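Phosphoribosylaminoimidazole carboxylase, ATPase subunit (PDB 3AX6) probably catalyses the ATP-dependent carboxylation of 5-aminoimidazole ribonucleotide with bicarbonate, yielding N5-carboxyaminoimidazole ribonucleotide in de novo purine biosynthesis. Local coordinates at residues S53-I56 and E57-V60; A357-K360 and A361-K365. All blocks are in the same frame, centred on the assembly; numbering follows the deposited sequence.

Two single-helix contacts, far apart in one chain, illustrate how an i to i+3 or i to i+4 ion pair can form along a helix that packs on a sheet. Contact 1 comes first along the chain, in helix 53-61 of the N-terminal preATP-grasp region, next to the parallel sheet that holds strands 26-31 and 44-47. Contact 2 follows much later, in helix 354-364, against strands 299-305 and 343-350 of the large antiparallel sheet, and its ion pair is exposed. Neither closes a long loop, and they neither nest nor cross. The centres of contact 1 and contact 2 lie about 45 Å apart, on opposite sides of the chain's centre.

Contact 1. Residues S53-I56 and E57-V60; sequences SERI and EDLV
Ser53, Glu54, Arg55 and Ile56 each offer a carbonyl oxygen to the amide four residues on, and these i to i+4 bonds range from 2.9 Å between Val60 N and Ile56 O to 3.3 Å between Asp58 N and Glu54 O. In the longest of them the Asp58 amide lies above the carbonyl plane of Glu54. Beside this backbone Arg55 and Asp58, three residues apart, form a salt bridge, their side chains running alongside each other in the same direction. The arginine grips side-on: NE stands 2.9 Å from Asp58 OD2 and NH2 2.6 Å from the same oxygen, the NH2 bond falling on the syn lone pair of OD2, whereas NE meets that oxygen nearly along its C-O axis. Guanidinium and carboxylate are nearly coplanar, 13° apart; bends at chi2 and chi3 bring the arginine head round to the aspartate. A leucine in place of Arg55 would probably leave Asp58 OD2 without both of these donors and the carboxylate freer to turn. The helix belongs to the Rossmann-like preATP-grasp region, where it flanks a parallel sheet: Leu59 packs on Ile28 and Leu30 of one strand and on Ile46 of the next. On another side Ile56 and Val60 meet Leu81 of helix 75-83. These two residues also touch each other, one turn apart, through Ile56 CD1 and Val60 CG1 at 4.4 Å. Val60 holds CG1 between its backbone N and carbonyl carbon (chi1 52°), which brings that methyl to 3.1 Å from Ile56 O.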
# COMPACT_ATOMS: atom_id res chain seq x y z
N SER A 53 -1.96 -32.62 7.06
CA SER A 53 -3.24 -32.66 7.75
C SER A 53 -3.22 -32.04 9.16
O SER A 53 -3.81 -30.98 9.39
CB SER A 53 -3.71 -34.11 7.83
OG SER A 53 -4.92 -34.23 8.54
N GLU A 54 -2.54 -32.69 10.08
CA GLU A 54 -2.49 -32.21 11.45
C GLU A 54 -1.95 -30.79 11.63
O GLU A 54 -2.26 -30.14 12.63
CB GLU A 54 -1.69 -33.19 12.31
CG GLU A 54 -2.21 -34.62 12.19
CD GLU A 54 -1.46 -35.60 13.07
OE1 GLU A 54 -0.21 -35.64 12.99
OE2 GLU A 54 -2.12 -36.34 13.83
N ARG A 55 -1.15 -30.30 10.69
CA ARG A 55 -0.61 -28.96 10.83
C ARG A 55 -1.58 -27.86 10.39
O ARG A 55 -1.68 -26.82 11.04
CB ARG A 55 0.70 -28.83 10.05
CG ARG A 55 1.84 -28.18 10.84
CD ARG A 55 2.43 -29.14 11.86
NE ARG A 55 1.48 -29.49 12.91
CZ ARG A 55 1.63 -30.51 13.75
NH1 ARG A 55 2.70 -31.29 13.66
NH2 ARG A 55 0.71 -30.76 14.67
N ILE A 56 -2.31 -28.09 9.29
CA ILE A 56 -3.26 -27.09 8.82
C ILE A 56 -4.41 -27.07 9.84
O ILE A 56 -5.12 -26.08 9.99
CB ILE A 56 -3.81 -27.41 7.39
CG1 ILE A 56 -4.90 -28.48 7.45
CG2 ILE A 56 -2.69 -27.89 6.48
CD1 ILE A 56 -6.28 -27.91 7.70
N GLU A 57 -4.55 -28.19 10.54
CA GLU A 57 -5.58 -28.35 11.56
C GLU A 57 -5.25 -27.42 12.72
O GLU A 57 -6.14 -26.77 13.28
CB GLU A 57 -5.62 -29.81 12.01
CG GLU A 57 -6.85 -30.19 12.81
CD GLU A 57 -7.29 -31.61 12.50
OE1 GLU A 57 -6.42 -32.52 12.53
OE2 GLU A 57 -8.49 -31.82 12.24
N ASP A 58 -3.97 -27.35 13.08
CA ASP A 58 -3.55 -26.46 14.16
C ASP A 58 -3.81 -25.02 13.73
O ASP A 58 -4.26 -24.20 14.52
CB ASP A 58 -2.05 -26.59 14.46
CG ASP A 58 -1.68 -27.95 14.99
OD1 ASP A 58 -2.33 -28.43 15.95
OD2 ASP A 58 -0.73 -28.55 14.45
N LEU A 59 -3.53 -24.73 12.46
CA LEU A 59 -3.73 -23.40 11.91
C LEU A 59 -5.18 -22.95 11.97
O LEU A 59 -5.46 -21.84 12.41
CB LEU A 59 -3.27 -23.33 10.45
CG LEU A 59 -3.54 -21.96 9.83
CD1 LEU A 59 -2.51 -20.98 10.36
CD2 LEU A 59 -3.48 -22.00 8.32
N VAL A 60 -6.09 -23.80 11.50
CA VAL A 60 -7.51 -23.46 11.50
C VAL A 60 -8.06 -23.34 12.92
O VAL A 60 -8.78 -22.39 13.22
CB VAL A 60 -8.33 -24.51 10.72
CG1 VAL A 60 -8.00 -25.90 11.23
CG2 VAL A 60 -9.82 -24.24 10.86

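Contact 2. Residues A357-K360 and A361-K365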
# COMPACT_ATOMS: atom_id res chain seq x y z
N ALA A 357 -1.34 4.89 -21.35
CA ALA A 357 -0.87 4.00 -20.30
C ALA A 357 -0.25 2.78 -20.97
O ALA A 357 0.87 2.38 -20.64
CB ALA A 357 -2.03 3.58 -19.40
N LEU A 358 -0.97 2.20 -21.93
CA LEU A 358 -0.49 1.02 -22.64
C LEU A 358 0.79 1.33 -23.41
O LEU A 358 1.71 0.50 -23.46
CB LEU A 358 -1.57 0.52 -23.61
CG LEU A 358 -1.18 -0.65 -24.52
CD1 LEU A 358 -0.84 -1.87 -23.68
CD2 LEU A 358 -2.33 -0.95 -25.48
N GLU A 359 0.85 2.51 -24.01
CA GLU A 359 2.02 2.91 -24.78
C GLU A 359 3.24 2.97 -23.87
O GLU A 359 4.30 2.43 -24.19
CB GLU A 359 1.80 4.27 -25.45
CG GLU A 359 2.96 4.74 -26.34
CD GLU A 359 4.09 5.43 -25.58
OE1 GLU A 359 5.21 5.52 -26.13
OE2 GLU A 359 3.86 5.90 -24.44
N LYS A 360 3.08 3.65 -22.74
CA LYS A 360 4.16 3.79 -21.77
C LYS A 360 4.57 2.43 -21.24
O LYS A 360 5.77 2.12 -21.16
CB LYS A 360 3.72 4.68 -20.61
CG LYS A 360 3.45 6.13 -20.98
CD LYS A 360 2.97 6.89 -19.75
CE LYS A 360 2.69 8.35 -20.05
NZ LYS A 360 2.33 9.10 -18.81
N ALA A 361 3.59 1.61 -20.88
CA ALA A 361 3.85 0.29 -20.33
C ALA A 361 4.65 -0.60 -21.26
O ALA A 361 5.62 -1.23 -20.84
CB ALA A 361 2.54 -0.39 -19.97
N LEU A 362 4.25 -0.66 -22.53
CA LEU A 362 4.95 -1.49 -23.51
C LEU A 362 6.35 -0.98 -23.77
O LEU A 362 7.27 -1.75 -24.05
CB LEU A 362 4.16 -1.56 -24.82
CG LEU A 362 2.80 -2.24 -24.72
CD1 LEU A 362 2.20 -2.38 -26.11
CD2 LEU A 362 2.97 -3.61 -24.06
N ARG A 363 6.51 0.33 -23.69
CA ARG A 363 7.80 0.97 -23.90
C ARG A 363 8.73 0.62 -22.74
O ARG A 363 9.93 0.40 -22.94
CB ARG A 363 7.60 2.48 -24.00
CG ARG A 363 8.85 3.27 -24.31
CD ARG A 363 8.47 4.68 -24.73
NE ARG A 363 7.74 5.37 -23.67
CZ ARG A 363 7.08 6.51 -23.84
NH1 ARG A 363 7.05 7.08 -25.04
NH2 ARG A 363 6.45 7.08 -22.82
N ALA A 364 8.18 0.57 -21.54
CA ALA A 364 8.95 0.25 -20.34
C ALA A 364 9.16 -1.26 -20.19
O ALA A 364 10.09 -1.70 -19.52
CB ALA A 364 8.25 0.81 -19.11
N LYS A 365 8.28 -2.04 -20.80
CA LYS A 365 8.37 -3.50 -20.73
C LYS A 365 9.70 -3.99 -21.32
O LYS A 365 10.14 -5.10 -21.02
CB LYS A 365 7.20 -4.13 -21.49
CG LYS A 365 7.25 -5.66 -21.60
CD LYS A 365 5.98 -6.20 -22.24
CE LYS A 365 6.10 -7.69 -22.57
NZ LYS A 365 6.47 -8.51 -21.38
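Glu359 and Arg363, one helical turn apart, meet with their charged planes almost perpendicular, 82° from each other. The carboxylate comes over a face of the guanidinium, unlike the in-plane grip of a side-on pair. Its OE1 makes the salt bridge, 2.6 Å from Arg363 NH1, while OE2 sits above the plane, offset toward the rim and 3.3 Å from Arg363 NH2. Both side chains leave the helix with CG opposite the backbone N, and each then bends: Glu359 at chi2 (-84°) and Arg363 at chi3 (60°), which turns the guanidinium back toward the preceding turn. There Arg363 NH2 also approaches the aliphatic part of Lys360, 3.6 Å from its CG. The lysine chain is extended beyond that carbon and carries its ammonium elsewhere, to a salt bridge with Asp351 and a hydrogen bond to Glu326 O, so the two cationic ends do not meet.

A second i to i+4 pair is apolar. Leu358 and Leu362 cross at a slant, CD1 of Leu358 lying 3.8 Å from CG of Leu362. Beneath these side chains the helix is regular, the bond from Leu362 N to Leu358 O being 2.9 Å long and fairly straight.

The charged pair is exposed, whereas Ala357 and Ala361 are buried, their methyl groups both resting on Val300 of strand 299-305, which Leu358 touches as well. Ala361 reaches Val302 too, while strand 343-350 meets Lys360 and Ala361 through Val349 and Ala364 through Phe347; helix 354-364 thus packs across two adjacent strands of the large antiparallel sheet.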